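PDB 5MQO: Non-reducing end beta-L-arabinofuranosidase from Bacteroides thetaiotaomicron, which is a GH127 glycoside hydrolase that probably works as an aceric acidase in the breakdown of complex plant pectin by a gut bacterium. Local coordinates for residues Y33-N38 / W393-T399; Q137-Y142 / K219-F223; P446-T450 / W682-K687; G513-L519 / D571-M577. One frame throughout, in Å; residues are numbered along the deposited sequence.

In the fold
From the N terminus, contact 1 comes first. It brings residues 33-38 onto the end of helix 382-399 and closes a long loop rich in helix and poor in strand. Contact 2 is nested inside that loop and lays 137-142 on helix 212-230, within the helical catalytic domain. Contact 3 opens after contact 1 has closed. It joins 446-450 of the catalytic domain to 682-687 of the C-terminal domain, and so closes a strand-rich loop. Contact 4 is nested in that loop, where it pairs two strands of the middle domain. No two contacts touch. Contacts 1 and 3 lie on opposite sides of the chain's centre, their centres about 37 Å apart.

Contact 1 of 4, residues Y33-N38 / W393-T399; sequences YAKMAN and WRMLEVT
The backbone of K35 and M36 meets the last turn of the helix at E397. E397 O accepts from K35 N at 2.8 Å and from M36 N at 3.1 Å, both in the carbonyl plane. Two N-H groups thus hold one carbonyl near the helix end. The tight part of the contact lies around this point. In M36, CG lies anti to the carbonyl carbon (chi1 -56°), and the extended chain beyond it carries SD to 4.1 Å from L396 CG; the two side chains cross obliquely. At N38 the indole N-H of W393 is used: NE1 donates to N38 OD1 at 3.0 Å. The oxygen lies at the ring edge, almost in the ring plane, and offers a lone pair. Amide and indole planes stand 85° apart.

The other end is looser. K35 is exposed and lays its chain along the helix terminus, with CG 3.4 Å from V398 O. The Y33 ring leads away from the helix.

Around this contact, helix 402-416 packs on W393 and L396, and helix 317-333 on V398. Strand 474-477 supplies T475, which touches M36, W393 and E397, and its L476 bonds the backbone of A37.

Contact 2 of 4, residues Q137-Y142 / K219-F223; sequences QRADGY and KATDF
F223 leaves helix 212-230 toward the 137-142 turn, and each part of it meets something there. Its CB lies 3.3 Å from D140 O, near the carbonyl carbon of G141. CG is anti to the backbone N (chi1 -179°), which carries the ring out along the turn. D140 O remains close to F223 CD1, at 3.7 Å, near the ring plane. Further out, CE1 has D140 OD2 and R138 NH2 as neighbours. At the tip, F223 CZ is 3.5 Å from Y142 CD1, and F223 CE2 is nearly as close to it. The two rings form an offset edge-to-face pair: the edge of Y142 turns to the face of F223, with the planes at 73°.

The turn is held from within. R138 grips D140 side-on in a salt bridge, NE to OD1 and NH2 to OD2, and Y142 CB sits over the guanidinium face. R138 N also bonds Y142 O. G141 has no side chain and a positive phi, and its CA comes 3.6 Å from K219 O in a CA-H...O contact. Q137 NE2 lies 3.4 Å from K219 CB, but its amide hydrogens go to G141 O and to A216 O.

No hydrogen bond crosses the contact. A loop that follows helix 120-136 packs here on a later helix, in the (alpha/alpha)6 barrel typical of GH127 catalytic domains.

Contact 3 of 4, residues P446-T450 / W682-K687; sequences PKERT and WGNRGK
Hydrogen bonding across the contact runs through R449 and W682. The guanidinium meets W682 O end-on. NH1 and NH2 of R449 both donate to W682 O, each at 3.0 Å and with an angle of 147° at the hydrogen. The oxygen lies in the guanidinium plane, at its edge. It is not placed evenly for the two donors: NH1 is in the carbonyl plane, while NH2 is tilted from it. R449 has CG anti to its carbonyl carbon (chi1 -71°), and the chain, extended to NE, carries the guanidinium across to the 682-687 loop. NH2 also bonds S418 O. N684 ND2 stands near R449 NH1, but its hydrogen bond goes to A681 O.

Contacts of the indole are weaker. W682 CH2 lies 3.7 Å from K447 O. R449 CZ is 5.4 Å from the centre of the five-membered ring, at most a weak cation-pi attraction. Y679 stacks on the indole, and F428 meets it too.

Charge plays little part on the outer side. E448 crosses K687 at about a right angle, and its OE1 touches K687 CD at 3.3 Å. K687 NZ is 5.7 Å from E448 OE1, too far for a salt bridge.

The hydrogen bonds across the contact converge on one backbone oxygen, consistent with a join set mainly by main-chain position, while the E448 carboxylate meets the carbon chain of K687 and not its ammonium group.

Contact 4 of 4, residues G513-L519 / D571-M577; sequences GNVRVTL and DVVELVM
V515 and L575 face each other as a hydrogen-bonded pair in an antiparallel ladder. Strands 514-519 and 572-577 run antiparallel, with 167° between their N-to-C directions, and are inner neighbours in the seven-stranded sheet of the beta-sandwich middle domain.

V515 has the most surface buried here. Its N donates to L575 O at 2.8 Å, nearly straight; the return bond from L575 N is weak. Its CB lies 4.2 Å from L575 CB, and CG2 packs 3.7 Å from M577 CE. M577 bends at chi3 (-73°), which brings its CE over toward V515. V517 and V573 lie on the same face as V515 and L575, and there they touch F533 of strand 529-535, in the other sheet.

D571 is next. It closes the far end of the ladder: D571 O accepts from L519 N at 2.9 Å, and L519 CD1 comes 3.6 Å from D571 CB. The D571 carboxylate turns to other partners, K568 N and N547 ND2. At the near end G513 O accepts a hydrogen bond from M577 N, which leaves the ladder bonded at both ends.

The face of N514, R516, T518, V572, E574 and V576 is more polar. R516 and E574 lie side by side, their flat groups 17° apart. R516 NE and NH2 form a side-on salt bridge to E574 OE1, each at 3.1 Å, from the same face of the carboxylate.

Contact 1 of 4, residues Y33-N38 / W393-T399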
loop_
_atom_site.group_PDB
_atom_site.type_symbol
_atom_site.label_atom_id
_atom_site.label_comp_id
_atom_site.label_asym_id
_atom_site.label_seq_id
_atom_site.Cartn_x
_atom_site.Cartn_y
_atom_site.Cartn_z
ATOM N N TYR A 33 18.324 15.165 -1.273
ATOM C CA TYR A 33 17.180 15.857 -0.671
ATOM C C TYR A 33 16.221 14.862 -0.027
ATOM O O TYR A 33 15.020 15.098 0.064
ATOM C CB TYR A 33 16.452 16.683 -1.736
ATOM C CG TYR A 33 17.365 17.572 -2.540
ATOM C CD1 TYR A 33 18.016 17.090 -3.687
ATOM C CD2 TYR A 33 17.602 18.899 -2.150
ATOM C CE1 TYR A 33 18.876 17.905 -4.422
ATOM C CE2 TYR A 33 18.457 19.723 -2.885
ATOM C CZ TYR A 33 19.091 19.214 -4.009
ATOM O OH TYR A 33 19.917 20.019 -4.710
ATOM N N ALA A 34 16.747 13.737 0.421
ATOM C CA ALA A 34 15.990 12.834 1.239
ATOM C C ALA A 34 16.265 13.253 2.670
ATOM O O ALA A 34 17.263 13.931 2.931
ATOM C CB ALA A 34 16.454 11.413 1.009
ATOM N N LYS A 35 15.379 12.858 3.574
ATOM C CA LYS A 35 15.543 13.087 5.008
ATOM C C LYS A 35 15.643 11.804 5.815
ATOM O O LYS A 35 16.250 11.785 6.890
ATOM C CB LYS A 35 14.384 13.939 5.517
ATOM C CG LYS A 35 14.179 15.167 4.643
ATOM C CD LYS A 35 13.722 16.403 5.401
ATOM C CE LYS A 35 14.463 17.630 4.871
ATOM N NZ LYS A 35 14.172 18.794 5.739
ATOM N N MET A 36 15.007 10.756 5.308
ATOM C CA MET A 36 15.096 9.418 5.855
ATOM C C MET A 36 15.390 8.418 4.761
ATOM O O MET A 36 15.141 8.684 3.589
ATOM C CB MET A 36 13.771 9.010 6.441
ATOM C CG MET A 36 13.212 9.936 7.481
ATOM S SD MET A 36 11.534 9.381 7.745
ATOM C CE MET A 36 11.057 10.371 9.154
ATOM N N ALA A 37 15.893 7.262 5.166
ATOM C CA ALA A 37 16.127 6.148 4.272
ATOM C C ALA A 37 15.646 4.839 4.919
ATOM O O ALA A 37 15.372 4.801 6.127
ATOM C CB ALA A 37 17.592 6.089 3.925
ATOM N N ASN A 38 15.470 3.801 4.097
ATOM C CA ASN A 38 15.050 2.483 4.593
ATOM C C ASN A 38 16.118 1.831 5.494
ATOM O O ASN A 38 17.316 2.142 5.434
ATOM C CB ASN A 38 14.758 1.497 3.436
ATOM C CG ASN A 38 13.351 1.647 2.811
ATOM O OD1 ASN A 38 12.842 2.741 2.584
ATOM N ND2 ASN A 38 12.747 0.523 2.491
ATOM N N TRP A 393 5.100 6.453 0.757
ATOM C CA TRP A 393 6.337 6.044 1.347
ATOM C C TRP A 393 7.471 6.947 0.872
ATOM O O TRP A 393 8.266 7.351 1.678
ATOM C CB TRP A 393 6.628 4.587 1.067
ATOM C CG TRP A 393 7.872 4.148 1.743
ATOM C CD1 TRP A 393 9.109 4.020 1.175
ATOM C CD2 TRP A 393 8.027 3.830 3.124
ATOM N NE1 TRP A 393 10.016 3.616 2.117
ATOM C CE2 TRP A 393 9.373 3.484 3.323
ATOM C CE3 TRP A 393 7.153 3.787 4.214
ATOM C CZ2 TRP A 393 9.868 3.109 4.557
ATOM C CZ3 TRP A 393 7.647 3.396 5.455
ATOM C CH2 TRP A 393 8.997 3.077 5.610
ATOM N N ARG A 394 7.519 7.273 -0.418
ATOM C CA ARG A 394 8.523 8.196 -0.952
ATOM C C ARG A 394 8.357 9.589 -0.349
ATOM O O ARG A 394 9.338 10.229 0.065
ATOM C CB ARG A 394 8.430 8.294 -2.457
ATOM C CG ARG A 394 9.265 7.286 -3.226
ATOM C CD ARG A 394 8.766 5.886 -3.048
ATOM N NE ARG A 394 9.461 4.952 -3.908
ATOM C CZ ARG A 394 9.452 3.636 -3.728
ATOM N NH1 ARG A 394 8.761 3.064 -2.740
ATOM N NH2 ARG A 394 10.135 2.875 -4.567
ATOM N N MET A 395 7.111 10.039 -0.252
ATOM C CA MET A 395 6.842 11.336 0.378
ATOM C C MET A 395 7.299 11.380 1.853
ATOM O O MET A 395 7.860 12.383 2.303
ATOM C CB MET A 395 5.371 11.716 0.238
ATOM C CG MET A 395 4.935 11.901 -1.213
ATOM S SD MET A 395 5.624 13.324 -2.073
ATOM C CE MET A 395 4.790 14.645 -1.207
ATOM N N LEU A 396 7.088 10.293 2.583
ATOM C CA LEU A 396 7.668 10.168 3.913
ATOM C C LEU A 396 9.192 10.374 3.885
ATOM O O LEU A 396 9.704 11.225 4.630
ATOM C CB LEU A 396 7.347 8.814 4.545
ATOM C CG LEU A 396 7.878 8.559 5.969
ATOM C CD1 LEU A 396 7.232 9.500 6.991
ATOM C CD2 LEU A 396 7.617 7.107 6.340
ATOM N N GLU A 397 9.900 9.627 3.032
ATOM C CA GLU A 397 11.389 9.649 3.038
ATOM C C GLU A 397 11.955 11.042 2.620
ATOM O O GLU A 397 12.906 11.529 3.188
ATOM C CB GLU A 397 11.980 8.485 2.198
ATOM C CG GLU A 397 11.528 7.088 2.668
ATOM C CD GLU A 397 12.572 5.967 2.555
ATOM O OE1 GLU A 397 13.230 5.747 1.491
ATOM O OE2 GLU A 397 12.724 5.263 3.572
ATOM N N VAL A 398 11.312 11.682 1.660
ATOM C CA VAL A 398 11.654 13.035 1.229
ATOM C C VAL A 398 11.334 14.174 2.212
ATOM O O VAL A 398 11.916 15.246 2.085
ATOM C CB VAL A 398 10.905 13.316 -0.093
ATOM C CG1 VAL A 398 10.802 14.791 -0.406
ATOM C CG2 VAL A 398 11.567 12.571 -1.240
ATOM N N THR A 399 10.381 13.976 3.126
ATOM C CA THR A 399 9.895 15.056 4.024
ATOM C C THR A 399 10.018 14.828 5.533
ATOM O O THR A 399 10.036 15.788 6.298
ATOM C CB THR A 399 8.407 15.394 3.767
ATOM O OG1 THR A 399 7.576 14.269 4.067
ATOM C CG2 THR A 399 8.199 15.803 2.352
#

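Contact 2 of 4, residues Q137-Y142 / K219-F223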
loop_
_atom_site.group_PDB
_atom_site.type_symbol
_atom_site.label_atom_id
_atom_site.label_comp_id
_atom_site.label_asym_id
_atom_site.label_seq_id
_atom_site.Cartn_x
_atom_site.Cartn_y
_atom_site.Cartn_z
ATOM N N GLN A 137 19.384 -13.574 -22.343
ATOM C CA GLN A 137 19.621 -12.146 -22.612
ATOM C C GLN A 137 20.626 -11.942 -23.747
ATOM O O GLN A 137 21.610 -12.669 -23.816
ATOM C CB GLN A 137 20.139 -11.479 -21.335
ATOM C CG GLN A 137 20.139 -9.961 -21.365
ATOM C CD GLN A 137 20.555 -9.352 -20.042
ATOM O OE1 GLN A 137 21.314 -9.943 -19.296
ATOM N NE2 GLN A 137 20.056 -8.162 -19.749
ATOM N N ARG A 138 20.422 -10.950 -24.615
ATOM C CA ARG A 138 21.470 -10.589 -25.608
ATOM C C ARG A 138 22.677 -9.832 -24.983
ATOM O O ARG A 138 22.741 -9.614 -23.770
ATOM C CB ARG A 138 20.873 -9.782 -26.762
ATOM C CG ARG A 138 19.738 -10.481 -27.479
ATOM C CD ARG A 138 19.486 -9.868 -28.851
ATOM N NE ARG A 138 19.290 -8.398 -28.860
ATOM C CZ ARG A 138 18.253 -7.746 -29.404
ATOM N NH1 ARG A 138 17.244 -8.378 -30.018
ATOM N NH2 ARG A 138 18.239 -6.427 -29.355
ATOM N N ALA A 139 23.653 -9.464 -25.802
ATOM C CA ALA A 139 24.761 -8.621 -25.333
ATOM C C ALA A 139 24.269 -7.205 -25.021
ATOM O O ALA A 139 24.683 -6.608 -24.021
ATOM C CB ALA A 139 25.882 -8.583 -26.368
ATOM N N ASP A 140 23.386 -6.684 -25.886
ATOM C CA ASP A 140 22.850 -5.329 -25.752
ATOM C C ASP A 140 21.790 -5.167 -24.636
ATOM O O ASP A 140 21.334 -4.041 -24.373
ATOM C CB ASP A 140 22.358 -4.770 -27.113
ATOM C CG ASP A 140 21.068 -5.438 -27.643
ATOM O OD1 ASP A 140 20.506 -6.365 -27.018
ATOM O OD2 ASP A 140 20.605 -5.012 -28.727
ATOM N N GLY A 141 21.405 -6.273 -23.991
ATOM C CA GLY A 141 20.541 -6.229 -22.815
ATOM C C GLY A 141 19.108 -6.676 -23.035
ATOM O O GLY A 141 18.407 -6.949 -22.067
ATOM N N TYR A 142 18.664 -6.735 -24.292
ATOM C CA TYR A 142 17.335 -7.254 -24.639
ATOM C C TYR A 142 17.107 -8.621 -24.033
ATOM O O TYR A 142 18.067 -9.370 -23.826
ATOM C CB TYR A 142 17.222 -7.418 -26.149
ATOM C CG TYR A 142 15.815 -7.497 -26.685
ATOM C CD1 TYR A 142 15.018 -6.359 -26.716
ATOM C CD2 TYR A 142 15.290 -8.690 -27.218
ATOM C CE1 TYR A 142 13.734 -6.385 -27.237
ATOM C CE2 TYR A 142 13.996 -8.733 -27.742
ATOM C CZ TYR A 142 13.225 -7.568 -27.752
ATOM O OH TYR A 142 11.945 -7.533 -28.257
ATOM N N LYS A 219 22.286 -4.340 -17.655
ATOM C CA LYS A 219 22.208 -4.439 -19.109
ATOM C C LYS A 219 20.832 -4.076 -19.665
ATOM O O LYS A 219 20.742 -3.366 -20.666
ATOM C CB LYS A 219 22.594 -5.840 -19.571
ATOM C CG LYS A 219 24.066 -6.167 -19.383
ATOM C CD LYS A 219 24.336 -7.531 -19.976
ATOM C CE LYS A 219 25.793 -7.906 -19.861
ATOM N NZ LYS A 219 26.084 -8.980 -20.847
ATOM N N ALA A 220 19.774 -4.559 -19.015
ATOM C CA ALA A 220 18.390 -4.236 -19.416
ATOM C C ALA A 220 18.149 -2.732 -19.374
ATOM O O ALA A 220 17.516 -2.145 -20.274
ATOM C CB ALA A 220 17.403 -4.937 -18.508
ATOM N N THR A 221 18.670 -2.122 -18.314
ATOM C CA THR A 221 18.575 -0.691 -18.107
ATOM C C THR A 221 19.267 0.070 -19.234
ATOM O O THR A 221 18.700 1.043 -19.764
ATOM C CB THR A 221 19.186 -0.325 -16.734
ATOM O OG1 THR A 221 18.539 -1.083 -15.702
ATOM C CG2 THR A 221 19.085 1.169 -16.441
ATOM N N ASP A 222 20.482 -0.362 -19.595
ATOM C CA ASP A 222 21.243 0.274 -20.711
ATOM C C ASP A 222 20.474 0.169 -22.030
ATOM O O ASP A 222 20.448 1.107 -22.843
ATOM C CB ASP A 222 22.647 -0.323 -20.843
ATOM C CG ASP A 222 23.574 0.070 -19.675
ATOM O OD1 ASP A 222 23.479 1.199 -19.155
ATOM O OD2 ASP A 222 24.431 -0.745 -19.270
ATOM N N PHE A 223 19.815 -0.969 -22.211
ATOM C CA PHE A 223 18.973 -1.163 -23.363
ATOM C C PHE A 223 17.801 -0.159 -23.418
ATOM O O PHE A 223 17.539 0.412 -24.469
ATOM C CB PHE A 223 18.468 -2.604 -23.452
ATOM C CG PHE A 223 17.612 -2.825 -24.642
ATOM C CD1 PHE A 223 18.191 -2.900 -25.901
ATOM C CD2 PHE A 223 16.227 -2.838 -24.528
ATOM C CE1 PHE A 223 17.401 -3.018 -27.029
ATOM C CE2 PHE A 223 15.440 -2.968 -25.648
ATOM C CZ PHE A 223 16.026 -3.057 -26.906
#

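Contact 3 of 4, residues P446-T450 / W682-K687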
loop_
_atom_site.group_PDB
_atom_site.type_symbol
_atom_site.label_atom_id
_atom_site.label_comp_id
_atom_site.label_asym_id
_atom_site.label_seq_id
_atom_site.Cartn_x
_atom_site.Cartn_y
_atom_site.Cartn_z
ATOM N N PRO A 446 -14.327 -10.568 -11.013
ATOM C CA PRO A 446 -15.029 -11.325 -9.974
ATOM C C PRO A 446 -15.108 -10.582 -8.633
ATOM O O PRO A 446 -14.262 -9.726 -8.327
ATOM C CB PRO A 446 -14.200 -12.613 -9.855
ATOM C CG PRO A 446 -12.842 -12.250 -10.365
ATOM C CD PRO A 446 -13.078 -11.237 -11.442
ATOM N N LYS A 447 -16.143 -10.902 -7.866
ATOM C CA LYS A 447 -16.362 -10.281 -6.572
ATOM C C LYS A 447 -16.226 -11.274 -5.427
ATOM O O LYS A 447 -16.569 -10.974 -4.287
ATOM C CB LYS A 447 -17.714 -9.565 -6.576
ATOM C CG LYS A 447 -17.825 -8.444 -7.614
ATOM C CD LYS A 447 -16.883 -7.282 -7.313
ATOM C CE LYS A 447 -17.052 -6.101 -8.261
ATOM N NZ LYS A 447 -16.318 -6.210 -9.555
ATOM N N GLU A 448 -15.685 -12.441 -5.737
ATOM C CA GLU A 448 -15.118 -13.337 -4.754
ATOM C C GLU A 448 -13.680 -13.526 -5.167
ATOM O O GLU A 448 -13.384 -13.534 -6.364
ATOM C CB GLU A 448 -15.855 -14.653 -4.787
ATOM C CG GLU A 448 -17.309 -14.514 -4.357
ATOM C CD GLU A 448 -18.008 -15.861 -4.208
ATOM O OE1 GLU A 448 -19.071 -16.057 -4.853
ATOM O OE2 GLU A 448 -17.486 -16.726 -3.448
ATOM N N ARG A 449 -12.769 -13.657 -4.206
ATOM C CA ARG A 449 -11.347 -13.856 -4.549
ATOM C C ARG A 449 -11.170 -15.152 -5.311
ATOM O O ARG A 449 -11.855 -16.133 -5.047
ATOM C CB ARG A 449 -10.440 -13.828 -3.314
ATOM C CG ARG A 449 -10.308 -12.445 -2.715
ATOM C CD ARG A 449 -9.245 -12.346 -1.639
ATOM N NE ARG A 449 -9.546 -11.206 -0.779
ATOM C CZ ARG A 449 -10.465 -11.192 0.191
ATOM N NH1 ARG A 449 -11.185 -12.279 0.479
ATOM N NH2 ARG A 449 -10.679 -10.072 0.878
ATOM N N THR A 450 -10.258 -15.139 -6.268
ATOM C CA THR A 450 -10.023 -16.289 -7.137
ATOM C C THR A 450 -8.535 -16.632 -7.190
ATOM O O THR A 450 -7.675 -15.747 -7.040
ATOM C CB THR A 450 -10.595 -16.058 -8.559
ATOM O OG1 THR A 450 -10.569 -17.292 -9.278
ATOM C CG2 THR A 450 -9.813 -15.021 -9.345
ATOM N N TRP A 682 -12.831 -9.468 4.786
ATOM C CA TRP A 682 -14.128 -9.743 4.169
ATOM C C TRP A 682 -13.986 -10.820 3.094
ATOM O O TRP A 682 -12.881 -11.082 2.600
ATOM C CB TRP A 682 -14.842 -8.478 3.660
ATOM C CG TRP A 682 -14.662 -8.127 2.270
ATOM C CD1 TRP A 682 -13.667 -7.397 1.753
ATOM C CD2 TRP A 682 -15.530 -8.448 1.190
ATOM N NE1 TRP A 682 -13.838 -7.236 0.419
ATOM C CE2 TRP A 682 -14.976 -7.883 0.036
ATOM C CE3 TRP A 682 -16.728 -9.179 1.079
ATOM C CZ2 TRP A 682 -15.580 -7.997 -1.238
ATOM C CZ3 TRP A 682 -17.322 -9.310 -0.188
ATOM C CH2 TRP A 682 -16.746 -8.713 -1.329
ATOM N N GLY A 683 -15.112 -11.470 2.799
ATOM C CA GLY A 683 -15.203 -12.448 1.736
ATOM C C GLY A 683 -14.344 -13.683 1.913
ATOM O O GLY A 683 -13.881 -14.216 0.932
ATOM N N ASN A 684 -14.120 -14.136 3.143
ATOM C CA ASN A 684 -13.436 -15.418 3.392
ATOM C C ASN A 684 -14.418 -16.494 3.906
ATOM O O ASN A 684 -13.982 -17.573 4.309
ATOM C CB ASN A 684 -12.282 -15.238 4.416
ATOM C CG ASN A 684 -11.090 -14.504 3.838
ATOM O OD1 ASN A 684 -10.201 -15.108 3.251
ATOM N ND2 ASN A 684 -11.068 -13.194 3.998
ATOM N N ARG A 685 -15.724 -16.206 3.913
ATOM C CA ARG A 685 -16.728 -17.113 4.479
ATOM C C ARG A 685 -17.896 -17.282 3.499
ATOM O O ARG A 685 -19.066 -17.306 3.865
ATOM C CB ARG A 685 -17.190 -16.567 5.820
ATOM C CG ARG A 685 -16.084 -16.461 6.863
ATOM C CD ARG A 685 -16.563 -15.760 8.138
ATOM N NE ARG A 685 -16.926 -14.366 7.878
ATOM C CZ ARG A 685 -17.527 -13.542 8.729
ATOM N NH1 ARG A 685 -17.809 -12.311 8.334
ATOM N NH2 ARG A 685 -17.860 -13.931 9.950
ATOM N N GLY A 686 -17.560 -17.390 2.229
ATOM C CA GLY A 686 -18.546 -17.669 1.198
ATOM C C GLY A 686 -19.097 -16.411 0.587
ATOM O O GLY A 686 -18.724 -15.322 0.977
ATOM N N LYS A 687 -19.962 -16.602 -0.404
ATOM C CA LYS A 687 -20.742 -15.546 -1.038
ATOM C C LYS A 687 -21.732 -14.958 -0.067
ATOM O O LYS A 687 -22.353 -15.683 0.678
ATOM C CB LYS A 687 -21.524 -16.123 -2.228
ATOM C CG LYS A 687 -22.336 -15.098 -3.031
ATOM C CD LYS A 687 -22.304 -15.378 -4.546
ATOM C CE LYS A 687 -23.421 -14.660 -5.310
ATOM N NZ LYS A 687 -24.713 -15.408 -5.213
#

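Contact 4 of 4, residues G513-L519 / D571-M577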
loop_
_atom_site.group_PDB
_atom_site.type_symbol
_atom_site.label_atom_id
_atom_site.label_comp_id
_atom_site.label_asym_id
_atom_site.label_seq_id
_atom_site.Cartn_x
_atom_site.Cartn_y
_atom_site.Cartn_z
ATOM N N GLY A 513 -3.131 -1.501 21.349
ATOM C CA GLY A 513 -2.293 -0.328 21.104
ATOM C C GLY A 513 -1.116 -0.198 22.054
ATOM O O GLY A 513 -0.707 0.932 22.336
ATOM N N ASN A 514 -0.571 -1.325 22.530
ATOM C CA ASN A 514 0.560 -1.315 23.460
ATOM C C ASN A 514 1.801 -1.796 22.780
ATOM O O ASN A 514 1.857 -2.954 22.366
ATOM C CB ASN A 514 0.301 -2.230 24.656
ATOM C CG ASN A 514 -0.961 -1.868 25.393
ATOM O OD1 ASN A 514 -1.162 -0.710 25.776
ATOM N ND2 ASN A 514 -1.850 -2.844 25.558
ATOM N N VAL A 515 2.812 -0.930 22.694
ATOM C CA VAL A 515 4.094 -1.294 22.068
ATOM C C VAL A 515 5.259 -1.205 23.053
ATOM O O VAL A 515 5.355 -0.288 23.848
ATOM C CB VAL A 515 4.373 -0.443 20.811
ATOM C CG1 VAL A 515 5.609 -0.929 20.055
ATOM C CG2 VAL A 515 3.163 -0.486 19.891
ATOM N N ARG A 516 6.128 -2.197 22.995
ATOM C CA ARG A 516 7.317 -2.196 23.783
ATOM C C ARG A 516 8.484 -2.402 22.855
ATOM O O ARG A 516 8.509 -3.394 22.105
ATOM C CB ARG A 516 7.281 -3.320 24.811
ATOM C CG ARG A 516 8.531 -3.417 25.678
ATOM C CD ARG A 516 8.420 -4.593 26.611
ATOM N NE ARG A 516 7.320 -4.421 27.545
ATOM C CZ ARG A 516 6.953 -5.319 28.454
ATOM N NH1 ARG A 516 7.599 -6.477 28.585
ATOM N NH2 ARG A 516 5.929 -5.040 29.247
ATOM N N VAL A 517 9.435 -1.466 22.937
ATOM C CA VAL A 517 10.706 -1.544 22.237
ATOM C C VAL A 517 11.785 -1.824 23.281
ATOM O O VAL A 517 11.954 -1.083 24.256
ATOM C CB VAL A 517 10.985 -0.264 21.408
ATOM C CG1 VAL A 517 12.343 -0.326 20.711
ATOM C CG2 VAL A 517 9.888 -0.111 20.363
ATOM N N THR A 518 12.488 -2.927 23.079
ATOM C CA THR A 518 13.530 -3.359 23.980
ATOM C C THR A 518 14.828 -3.307 23.198
ATOM O O THR A 518 14.882 -3.861 22.108
ATOM C CB THR A 518 13.270 -4.798 24.454
ATOM O OG1 THR A 518 11.916 -4.913 24.942
ATOM C CG2 THR A 518 14.266 -5.188 25.527
ATOM N N LEU A 519 15.854 -2.661 23.762
ATOM C CA LEU A 519 17.188 -2.563 23.146
ATOM C C LEU A 519 18.145 -3.671 23.536
ATOM O O LEU A 519 18.659 -3.633 24.643
ATOM C CB LEU A 519 17.829 -1.257 23.569
ATOM C CG LEU A 519 17.134 -0.059 22.949
ATOM C CD1 LEU A 519 17.412 1.149 23.808
ATOM C CD2 LEU A 519 17.600 0.166 21.505
ATOM N N ASP A 571 17.598 -1.363 27.788
ATOM C CA ASP A 571 16.575 -0.299 27.954
ATOM C C ASP A 571 15.250 -0.734 27.291
ATOM O O ASP A 571 15.215 -1.584 26.368
ATOM C CB ASP A 571 17.035 1.094 27.427
ATOM C CG ASP A 571 18.044 1.819 28.369
ATOM O OD1 ASP A 571 18.023 1.612 29.594
ATOM O OD2 ASP A 571 18.868 2.622 27.879
ATOM N N VAL A 572 14.166 -0.162 27.805
ATOM C CA VAL A 572 12.811 -0.514 27.395
ATOM C C VAL A 572 11.998 0.757 27.235
ATOM O O VAL A 572 11.828 1.497 28.192
ATOM C CB VAL A 572 12.169 -1.429 28.458
ATOM C CG1 VAL A 572 10.648 -1.460 28.361
ATOM C CG2 VAL A 572 12.738 -2.835 28.346
ATOM N N VAL A 573 11.506 1.009 26.027
ATOM C CA VAL A 573 10.491 2.033 25.796
ATOM C C VAL A 573 9.137 1.357 25.566
ATOM O O VAL A 573 9.058 0.283 24.955
ATOM C CB VAL A 573 10.806 2.897 24.562
ATOM C CG1 VAL A 573 9.932 4.148 24.555
ATOM C CG2 VAL A 573 12.268 3.285 24.530
ATOM N N GLU A 574 8.080 2.007 26.042
ATOM C CA GLU A 574 6.739 1.452 25.980
ATOM C C GLU A 574 5.701 2.528 25.621
ATOM O O GLU A 574 5.382 3.410 26.421
ATOM C CB GLU A 574 6.387 0.756 27.295
ATOM C CG GLU A 574 5.268 -0.267 27.164
ATOM C CD GLU A 574 5.066 -1.080 28.430
ATOM O OE1 GLU A 574 5.895 -1.983 28.700
ATOM O OE2 GLU A 574 4.078 -0.795 29.149
ATOM N N LEU A 575 5.191 2.444 24.394
ATOM C CA LEU A 575 4.138 3.319 23.904
ATOM C C LEU A 575 2.830 2.689 24.279
ATOM O O LEU A 575 2.629 1.511 23.989
ATOM C CB LEU A 575 4.242 3.409 22.395
ATOM C CG LEU A 575 3.223 4.291 21.679
ATOM C CD1 LEU A 575 3.323 5.747 22.112
ATOM C CD2 LEU A 575 3.406 4.169 20.177
ATOM N N VAL A 576 1.961 3.444 24.952
ATOM C CA VAL A 576 0.567 3.024 25.156
ATOM C C VAL A 576 -0.344 3.969 24.392
ATOM O O VAL A 576 -0.475 5.118 24.769
ATOM C CB VAL A 576 0.152 3.029 26.650
ATOM C CG1 VAL A 576 -1.291 2.540 26.832
ATOM C CG2 VAL A 576 1.099 2.179 27.473
ATOM N N MET A 577 -0.941 3.481 23.309
ATOM C CA MET A 577 -1.925 4.243 22.507
ATOM C C MET A 577 -3.298 3.789 22.923
ATOM O O MET A 577 -3.536 2.601 22.989
ATOM C CB MET A 577 -1.753 3.977 20.994
ATOM C CG MET A 577 -0.461 4.532 20.385
ATOM S SD MET A 577 0.083 3.828 18.789
ATOM C CE MET A 577 0.675 2.228 19.300
#